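PDB 6N9J: clostripain-related protein from Bacteroides thetaiotaomicron, which belongs to the secreted C11 cysteine proteases, which cleave peptide bonds with an active-site cysteine, here trapped in a covalent complex with a peptide inhibitor. Local coordinates for residues L157-Y162 with A191-V196; Y178-P183 with S205-I210; N213-Y218 with N319-N324. One frame throughout, in Å; residues are numbered along the deposited sequence.

Three contacts in one α/β domain illustrate how helices are fastened to a central sheet. From the N terminus, the chain leaves strand 155-159, passes helix 166-171 and lays down the neighbouring parallel strand 178-181 before interaction 1 closes its first loop at the start of helix 193-200. Interaction 2 opens within that loop and closes beyond it, on helix 206-221, so the two cross, and I180 and I210 touch L157 where they meet. Interaction 3 follows in series: 213-218 continues the same helix and closes a much longer loop on strand 315-327. Y214 ties it back to interaction 1 by bonding to D159. Together they anchor two consecutive helices to the sheet.

Interaction 1: L157-Y162 with A191-V196; sequences LFDACY and APYEVV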
# COMPACT_ATOMS: atom_id res chain seq x y z
N LEU A 157 -2.49 -4.32 3.21
CA LEU A 157 -1.54 -4.36 2.11
C LEU A 157 -1.98 -3.38 1.05
O LEU A 157 -3.08 -3.50 0.51
CB LEU A 157 -1.41 -5.77 1.53
CG LEU A 157 -0.76 -5.91 0.16
CD1 LEU A 157 0.74 -5.59 0.19
CD2 LEU A 157 -0.98 -7.30 -0.41
N PHE A 158 -1.15 -2.36 0.78
CA PHE A 158 -1.42 -1.46 -0.31
C PHE A 158 -0.77 -2.00 -1.57
O PHE A 158 0.44 -1.91 -1.75
CB PHE A 158 -0.91 -0.04 -0.03
CG PHE A 158 -1.79 0.75 0.89
CD1 PHE A 158 -3.04 1.17 0.48
CD2 PHE A 158 -1.37 1.09 2.16
CE1 PHE A 158 -3.87 1.91 1.31
CE2 PHE A 158 -2.18 1.82 3.01
CZ PHE A 158 -3.44 2.24 2.57
N ASP A 159 -1.59 -2.55 -2.45
CA ASP A 159 -1.12 -2.95 -3.76
C ASP A 159 -1.31 -1.75 -4.70
O ASP A 159 -2.13 -1.79 -5.63
CB ASP A 159 -1.86 -4.19 -4.27
CG ASP A 159 -1.07 -4.96 -5.32
OD1 ASP A 159 0.12 -4.63 -5.53
OD2 ASP A 159 -1.62 -5.90 -5.93
N ALA A 160 -0.56 -0.70 -4.42
CA ALA A 160 -0.73 0.62 -5.01
C ALA A 160 0.57 1.42 -4.83
O ALA A 160 1.29 1.21 -3.85
CB ALA A 160 -1.91 1.34 -4.38
N CYS A 161 0.86 2.33 -5.76
CA CYS A 161 2.09 3.12 -5.73
C CYS A 161 2.21 4.06 -4.53
O CYS A 161 1.21 4.65 -4.09
CB CYS A 161 2.22 3.97 -7.00
SG CYS A 161 2.52 3.08 -8.54
N TYR A 162 3.43 4.17 -4.01
CA TYR A 162 3.85 5.27 -3.14
C TYR A 162 3.16 5.29 -1.79
O TYR A 162 3.17 6.32 -1.12
CB TYR A 162 3.57 6.63 -3.81
CG TYR A 162 4.26 6.90 -5.14
CD1 TYR A 162 5.65 6.92 -5.25
CD2 TYR A 162 3.51 7.19 -6.28
CE1 TYR A 162 6.28 7.19 -6.47
CE2 TYR A 162 4.13 7.46 -7.50
CZ TYR A 162 5.52 7.46 -7.59
OH TYR A 162 6.14 7.75 -8.79
N ALA A 191 0.72 -7.71 -6.99
CA ALA A 191 1.09 -8.92 -6.28
C ALA A 191 0.94 -10.17 -7.14
O ALA A 191 0.08 -10.23 -8.02
CB ALA A 191 0.27 -9.06 -4.99
N PRO A 192 1.80 -11.16 -6.89
CA PRO A 192 1.65 -12.55 -7.34
C PRO A 192 0.70 -13.30 -6.39
O PRO A 192 1.13 -14.00 -5.46
CB PRO A 192 3.07 -13.09 -7.26
CG PRO A 192 3.68 -12.31 -6.11
CD PRO A 192 3.10 -10.93 -6.23
N TYR A 193 -0.60 -13.16 -6.64
CA TYR A 193 -1.60 -13.61 -5.68
C TYR A 193 -1.67 -15.11 -5.56
O TYR A 193 -2.39 -15.63 -4.70
CB TYR A 193 -2.96 -13.03 -6.03
CG TYR A 193 -3.07 -11.58 -5.65
CD1 TYR A 193 -3.25 -11.21 -4.32
CD2 TYR A 193 -2.99 -10.58 -6.61
CE1 TYR A 193 -3.34 -9.89 -3.96
CE2 TYR A 193 -3.08 -9.24 -6.25
CZ TYR A 193 -3.25 -8.90 -4.92
OH TYR A 193 -3.34 -7.59 -4.53
N GLU A 194 -0.94 -15.82 -6.41
CA GLU A 194 -0.88 -17.27 -6.29
C GLU A 194 -0.02 -17.69 -5.09
O GLU A 194 -0.16 -18.81 -4.60
CB GLU A 194 -0.33 -17.89 -7.58
CG GLU A 194 1.15 -17.72 -7.79
CD GLU A 194 1.54 -16.41 -8.47
OE1 GLU A 194 0.71 -15.48 -8.60
OE2 GLU A 194 2.71 -16.33 -8.90
N VAL A 195 0.86 -16.81 -4.60
CA VAL A 195 1.60 -17.10 -3.37
C VAL A 195 1.32 -16.09 -2.25
O VAL A 195 1.53 -16.40 -1.09
CB VAL A 195 3.13 -17.15 -3.61
CG1 VAL A 195 3.54 -18.50 -4.20
CG2 VAL A 195 3.62 -15.96 -4.47
N VAL A 196 0.82 -14.91 -2.59
CA VAL A 196 0.42 -13.95 -1.56
C VAL A 196 -0.86 -14.39 -0.83
O VAL A 196 -0.98 -14.19 0.38
CB VAL A 196 0.24 -12.54 -2.15
CG1 VAL A 196 -0.55 -11.64 -1.20
CG2 VAL A 196 1.61 -11.92 -2.44
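D159 meets A191 and Y193 through a single carboxylate oxygen, an economical way of joining strand 155-159 to the loop and first turn of helix 193-200. OD2 of D159 accepts the backbone N-H of A191 at 3.1 Å, in a bond that is almost straight (174° at the hydrogen). Y193 OH donates to the same D159 OD2 at 2.8 Å. The amide arrives on the syn side and the phenol on the anti side, both tilted toward the same face of the carboxylate. With CG anti to the backbone N (chi1 -157°), the D159 side chain extends toward the helix, while Y193 approaches from the opposite direction with its ring plane turned 68° from the carboxylate. The methyl of A191 lies 3.5 Å (CB to ring plane) above one face of the Y193 ring, near its rim, and V108 and W110 of strand 105-110 also touch this tyrosine. The other D159 oxygen, OD1, accepts a bond from Y214 of helix 206-221. With an alanine at D159, the A191 amide and the buried Y193 hydroxyl would probably lose their shared acceptor, and the Y214 hydroxyl its bond to OD1. L157, two residues back, adds a looser apolar touch, with its CD2 4.4 Å from CG1 of V196, one turn into the helix. D159 is also the centre of an inverse gamma turn, after which the chain leads to C161, whose SG is covalently linked to the bound peptide; the D159 backbone O bonds to the peptide as well. This fits the active site of a clan CD protease, built where a parallel strand of the α/β sheet gives way to the loop carrying the reactive cysteine.

Interaction 2: Y178-P183 with S205-I210; sequences YFIGSP and SPAVSI
Y178 and I180 pack against A207 and I210 in a purely apolar strand-on-helix contact, with the first turns of helix 206-221 lying along strand 178-181 on one side of the central sheet, largely buried. The short axes run nearly parallel, 6° apart, with a closest approach of 8.8 Å. Strand alternation supplies the pattern: Y178 and I180 turn their side chains toward the helix, while F179 between them points away. A207 is the shared target. Its methyl sits between the two strand residues, CB lying 3.7 Å from CB of Y178, and CD1 of I180 comes equally near to that same A207 CB. Y178 therefore touches through the root of its side chain rather than through its hydroxyl end. In I180, CG1 is anti to the carbonyl carbon (chi1 -51°), and the branch carries CD1 over the alanine; the other branch, CG2, faces the next helical turn and meets CG2 of I210 at 4.4 Å. I210 also touches V196, A199 and L200 of helix 193-200, so the contact merges with the packing between the two helices, while V242 of the adjoining antiparallel strand reaches both I180 and A207. At the helix start, the backbone O of S205 is gripped twice by S209: its backbone N bonds at 3.0 Å, and its OG, 2.9 Å from that oxygen, comes from above the carbonyl plane. These bonds tie the first turn together without engaging the strand. Across the interface, cohesion thus comes from dispersion and the burial of methyl and methylene groups. Such forces have little directional preference; shape sets the fit instead, with the small A207 side chain letting the helix backbone come near the sheet while branched side chains fill in around it.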
# COMPACT_ATOMS: atom_id res chain seq x y z
N TYR A 178 -0.18 -3.63 11.09
CA TYR A 178 0.94 -3.64 10.15
C TYR A 178 0.53 -3.10 8.80
O TYR A 178 -0.60 -3.31 8.35
CB TYR A 178 1.50 -5.06 9.99
CG TYR A 178 2.00 -5.66 11.29
CD1 TYR A 178 3.31 -5.47 11.70
CD2 TYR A 178 1.15 -6.41 12.11
CE1 TYR A 178 3.77 -6.01 12.90
CE2 TYR A 178 1.60 -6.95 13.31
CZ TYR A 178 2.92 -6.73 13.70
OH TYR A 178 3.41 -7.26 14.88
N PHE A 179 1.46 -2.42 8.14
CA PHE A 179 1.24 -1.87 6.81
C PHE A 179 2.27 -2.43 5.84
O PHE A 179 3.47 -2.32 6.09
CB PHE A 179 1.33 -0.33 6.83
CG PHE A 179 0.16 0.33 7.50
CD1 PHE A 179 0.15 0.51 8.88
CD2 PHE A 179 -0.92 0.78 6.76
CE1 PHE A 179 -0.92 1.12 9.51
CE2 PHE A 179 -2.00 1.39 7.37
CZ PHE A 179 -2.00 1.56 8.75
N ILE A 180 1.81 -3.01 4.74
CA ILE A 180 2.72 -3.56 3.74
C ILE A 180 2.57 -2.76 2.46
O ILE A 180 1.47 -2.62 1.92
CB ILE A 180 2.45 -5.07 3.47
CG1 ILE A 180 2.41 -5.88 4.77
CG2 ILE A 180 3.50 -5.66 2.55
CD1 ILE A 180 0.99 -6.13 5.27
N GLY A 181 3.69 -2.23 1.96
CA GLY A 181 3.67 -1.46 0.73
C GLY A 181 5.03 -1.11 0.15
O GLY A 181 6.05 -1.56 0.66
N SER A 182 5.02 -0.33 -0.93
CA SER A 182 6.25 0.19 -1.53
C SER A 182 6.29 1.69 -1.35
O SER A 182 5.25 2.34 -1.45
CB SER A 182 6.33 -0.14 -3.03
OG SER A 182 7.53 0.38 -3.59
N PRO A 183 7.48 2.26 -1.08
CA PRO A 183 7.57 3.73 -1.05
C PRO A 183 7.67 4.32 -2.45
O PRO A 183 7.48 5.54 -2.65
CB PRO A 183 8.83 3.99 -0.24
CG PRO A 183 9.66 2.74 -0.38
CD PRO A 183 8.73 1.60 -0.65
N SER A 205 2.85 -14.29 11.72
CA SER A 205 3.39 -13.13 11.00
C SER A 205 2.92 -12.98 9.56
O SER A 205 3.74 -13.04 8.65
CB SER A 205 4.93 -13.20 10.99
OG SER A 205 5.49 -12.96 12.27
N PRO A 206 1.61 -12.77 9.34
CA PRO A 206 1.14 -12.62 7.95
C PRO A 206 1.77 -11.46 7.18
O PRO A 206 2.00 -11.62 5.98
CB PRO A 206 -0.38 -12.40 8.11
CG PRO A 206 -0.61 -12.15 9.58
CD PRO A 206 0.49 -12.86 10.29
N ALA A 207 2.06 -10.34 7.84
CA ALA A 207 2.60 -9.18 7.13
C ALA A 207 3.96 -9.50 6.53
O ALA A 207 4.23 -9.23 5.37
CB ALA A 207 2.69 -7.96 8.05
N VAL A 208 4.81 -10.13 7.33
CA VAL A 208 6.11 -10.57 6.87
C VAL A 208 5.95 -11.61 5.76
O VAL A 208 6.62 -11.54 4.74
CB VAL A 208 6.96 -11.16 8.03
CG1 VAL A 208 8.26 -11.76 7.51
CG2 VAL A 208 7.27 -10.07 9.05
N SER A 209 5.05 -12.58 5.99
CA SER A 209 4.77 -13.61 4.99
C SER A 209 4.33 -13.01 3.66
O SER A 209 4.76 -13.47 2.59
CB SER A 209 3.68 -14.58 5.47
OG SER A 209 4.06 -15.20 6.68
N ILE A 210 3.46 -12.02 3.72
CA ILE A 210 2.95 -11.37 2.52
C ILE A 210 4.10 -10.70 1.79
O ILE A 210 4.25 -10.86 0.57
CB ILE A 210 1.83 -10.34 2.86
CG1 ILE A 210 0.57 -11.07 3.34
CG2 ILE A 210 1.52 -9.43 1.64
CD1 ILE A 210 -0.43 -10.19 4.11

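Interaction 3: N213-Y218 with N319-N324; sequences NYYSVY and NTTDNN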
# COMPACT_ATOMS: atom_id res chain seq x y z
N ASN A 213 6.69 -13.17 0.15
CA ASN A 213 6.14 -13.85 -1.01
C ASN A 213 5.94 -12.86 -2.16
O ASN A 213 6.20 -13.18 -3.32
CB ASN A 213 4.82 -14.57 -0.66
CG ASN A 213 5.05 -15.89 0.04
OD1 ASN A 213 5.22 -16.93 -0.59
ND2 ASN A 213 5.08 -15.86 1.37
N TYR A 214 5.48 -11.66 -1.83
CA TYR A 214 5.38 -10.63 -2.85
C TYR A 214 6.77 -10.40 -3.47
O TYR A 214 6.95 -10.58 -4.67
CB TYR A 214 4.83 -9.34 -2.24
CG TYR A 214 4.38 -8.31 -3.24
CD1 TYR A 214 3.11 -7.76 -3.14
CD2 TYR A 214 5.19 -7.93 -4.32
CE1 TYR A 214 2.66 -6.82 -4.04
CE2 TYR A 214 4.75 -6.99 -5.25
CZ TYR A 214 3.48 -6.45 -5.09
OH TYR A 214 2.98 -5.53 -5.97
N TYR A 215 7.73 -9.99 -2.65
CA TYR A 215 9.07 -9.70 -3.14
C TYR A 215 9.72 -10.83 -3.95
O TYR A 215 10.34 -10.58 -4.98
CB TYR A 215 9.99 -9.35 -1.97
CG TYR A 215 11.40 -9.03 -2.41
CD1 TYR A 215 11.70 -7.81 -2.99
CD2 TYR A 215 12.42 -9.96 -2.26
CE1 TYR A 215 12.97 -7.50 -3.41
CE2 TYR A 215 13.72 -9.66 -2.67
CZ TYR A 215 13.98 -8.43 -3.25
OH TYR A 215 15.24 -8.12 -3.69
N SER A 216 9.58 -12.06 -3.48
CA SER A 216 10.34 -13.17 -4.04
C SER A 216 10.05 -13.45 -5.51
O SER A 216 10.93 -13.87 -6.26
CB SER A 216 10.11 -14.43 -3.21
OG SER A 216 10.98 -15.46 -3.64
N VAL A 217 8.81 -13.25 -5.94
CA VAL A 217 8.51 -13.53 -7.34
C VAL A 217 9.18 -12.49 -8.24
O VAL A 217 9.76 -12.83 -9.28
CB VAL A 217 6.99 -13.58 -7.59
CG1 VAL A 217 6.67 -13.51 -9.07
CG2 VAL A 217 6.40 -14.86 -6.98
N TYR A 218 9.13 -11.23 -7.84
CA TYR A 218 9.74 -10.16 -8.63
C TYR A 218 11.26 -10.25 -8.60
O TYR A 218 11.91 -10.03 -9.62
CB TYR A 218 9.27 -8.79 -8.13
CG TYR A 218 7.89 -8.46 -8.63
CD1 TYR A 218 7.70 -7.89 -9.88
CD2 TYR A 218 6.76 -8.77 -7.86
CE1 TYR A 218 6.43 -7.61 -10.35
CE2 TYR A 218 5.49 -8.50 -8.32
CZ TYR A 218 5.32 -7.92 -9.57
OH TYR A 218 4.05 -7.65 -10.03
N ASN A 319 12.99 -5.08 1.69
CA ASN A 319 13.84 -5.66 0.66
C ASN A 319 13.60 -4.97 -0.67
O ASN A 319 12.49 -4.54 -0.96
CB ASN A 319 13.61 -7.16 0.53
CG ASN A 319 14.90 -7.94 0.45
OD1 ASN A 319 15.94 -7.40 0.06
ND2 ASN A 319 14.86 -9.21 0.83
N THR A 320 14.65 -4.87 -1.47
CA THR A 320 14.54 -4.27 -2.79
C THR A 320 15.54 -4.92 -3.73
O THR A 320 16.60 -5.38 -3.32
CB THR A 320 14.80 -2.75 -2.76
OG1 THR A 320 14.60 -2.19 -4.06
CG2 THR A 320 16.22 -2.44 -2.28
N THR A 321 15.18 -5.00 -5.00
CA THR A 321 16.16 -5.30 -6.03
C THR A 321 17.06 -4.06 -6.17
O THR A 321 16.68 -2.97 -5.74
CB THR A 321 15.47 -5.67 -7.34
OG1 THR A 321 14.45 -4.70 -7.63
CG2 THR A 321 14.82 -7.03 -7.21
N ASP A 322 18.25 -4.21 -6.76
CA ASP A 322 19.20 -3.09 -6.80
C ASP A 322 18.65 -1.89 -7.57
O ASP A 322 18.94 -0.74 -7.23
CB ASP A 322 20.53 -3.55 -7.41
CG ASP A 322 21.26 -4.56 -6.53
OD1 ASP A 322 21.22 -4.41 -5.29
OD2 ASP A 322 21.87 -5.50 -7.08
N ASN A 323 17.85 -2.16 -8.59
CA ASN A 323 17.14 -1.12 -9.32
C ASN A 323 15.65 -1.40 -9.25
O ASN A 323 15.24 -2.54 -8.99
CB ASN A 323 17.60 -1.07 -10.79
CG ASN A 323 19.06 -0.69 -10.95
OD1 ASN A 323 19.63 0.02 -10.12
ND2 ASN A 323 19.67 -1.15 -12.04
N ASN A 324 14.85 -0.36 -9.46
CA ASN A 324 13.41 -0.49 -9.69
C ASN A 324 13.06 0.27 -10.97
O ASN A 324 13.75 1.23 -11.33
CB ASN A 324 12.61 0.07 -8.51
CG ASN A 324 12.34 -0.96 -7.44
OD1 ASN A 324 11.22 -1.06 -6.93
ND2 ASN A 324 13.35 -1.74 -7.10
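The Y215 ring and the N319 side-chain amide lie stacked, their planes only 7° apart, so that one face of the ring is roofed by asparagine. CB of N319 stands 3.8 Å from the Y215 ring centroid, almost on the normal, a CH-π contact, and the amide continues outward over the rim, with ND2 3.7 Å from CE2 of Y215. At the ring's edge, in its plane, lies the backbone N of T321, close to the hydroxyl but too poorly angled to bond. The backbone at T320 and T321 passes the hydroxyl end of the ring: CA of T320 is 3.6 Å from CE1 of Y215, and CG2 of T321 lies 3.7 Å from the Y215 OH. Y215 gets there by extending straight from helix 206-221, CG anti to the backbone N (chi1 180°). A weak bond from T320 N to N319 OD1 may help to hold the amide in this orientation. Beyond it, OG1 of T321 donates to the N323 backbone O at 2.7 Å, and the same hydroxyl is bonded to V238 N, just before strand 239-244 of the same sheet, which probably steadies the backbone beside the tyrosine. Hydrogen bonding on the strand side thus probably shapes the seat for the ring, and the stack and CH-π contact contribute clearly to the hold on the helix.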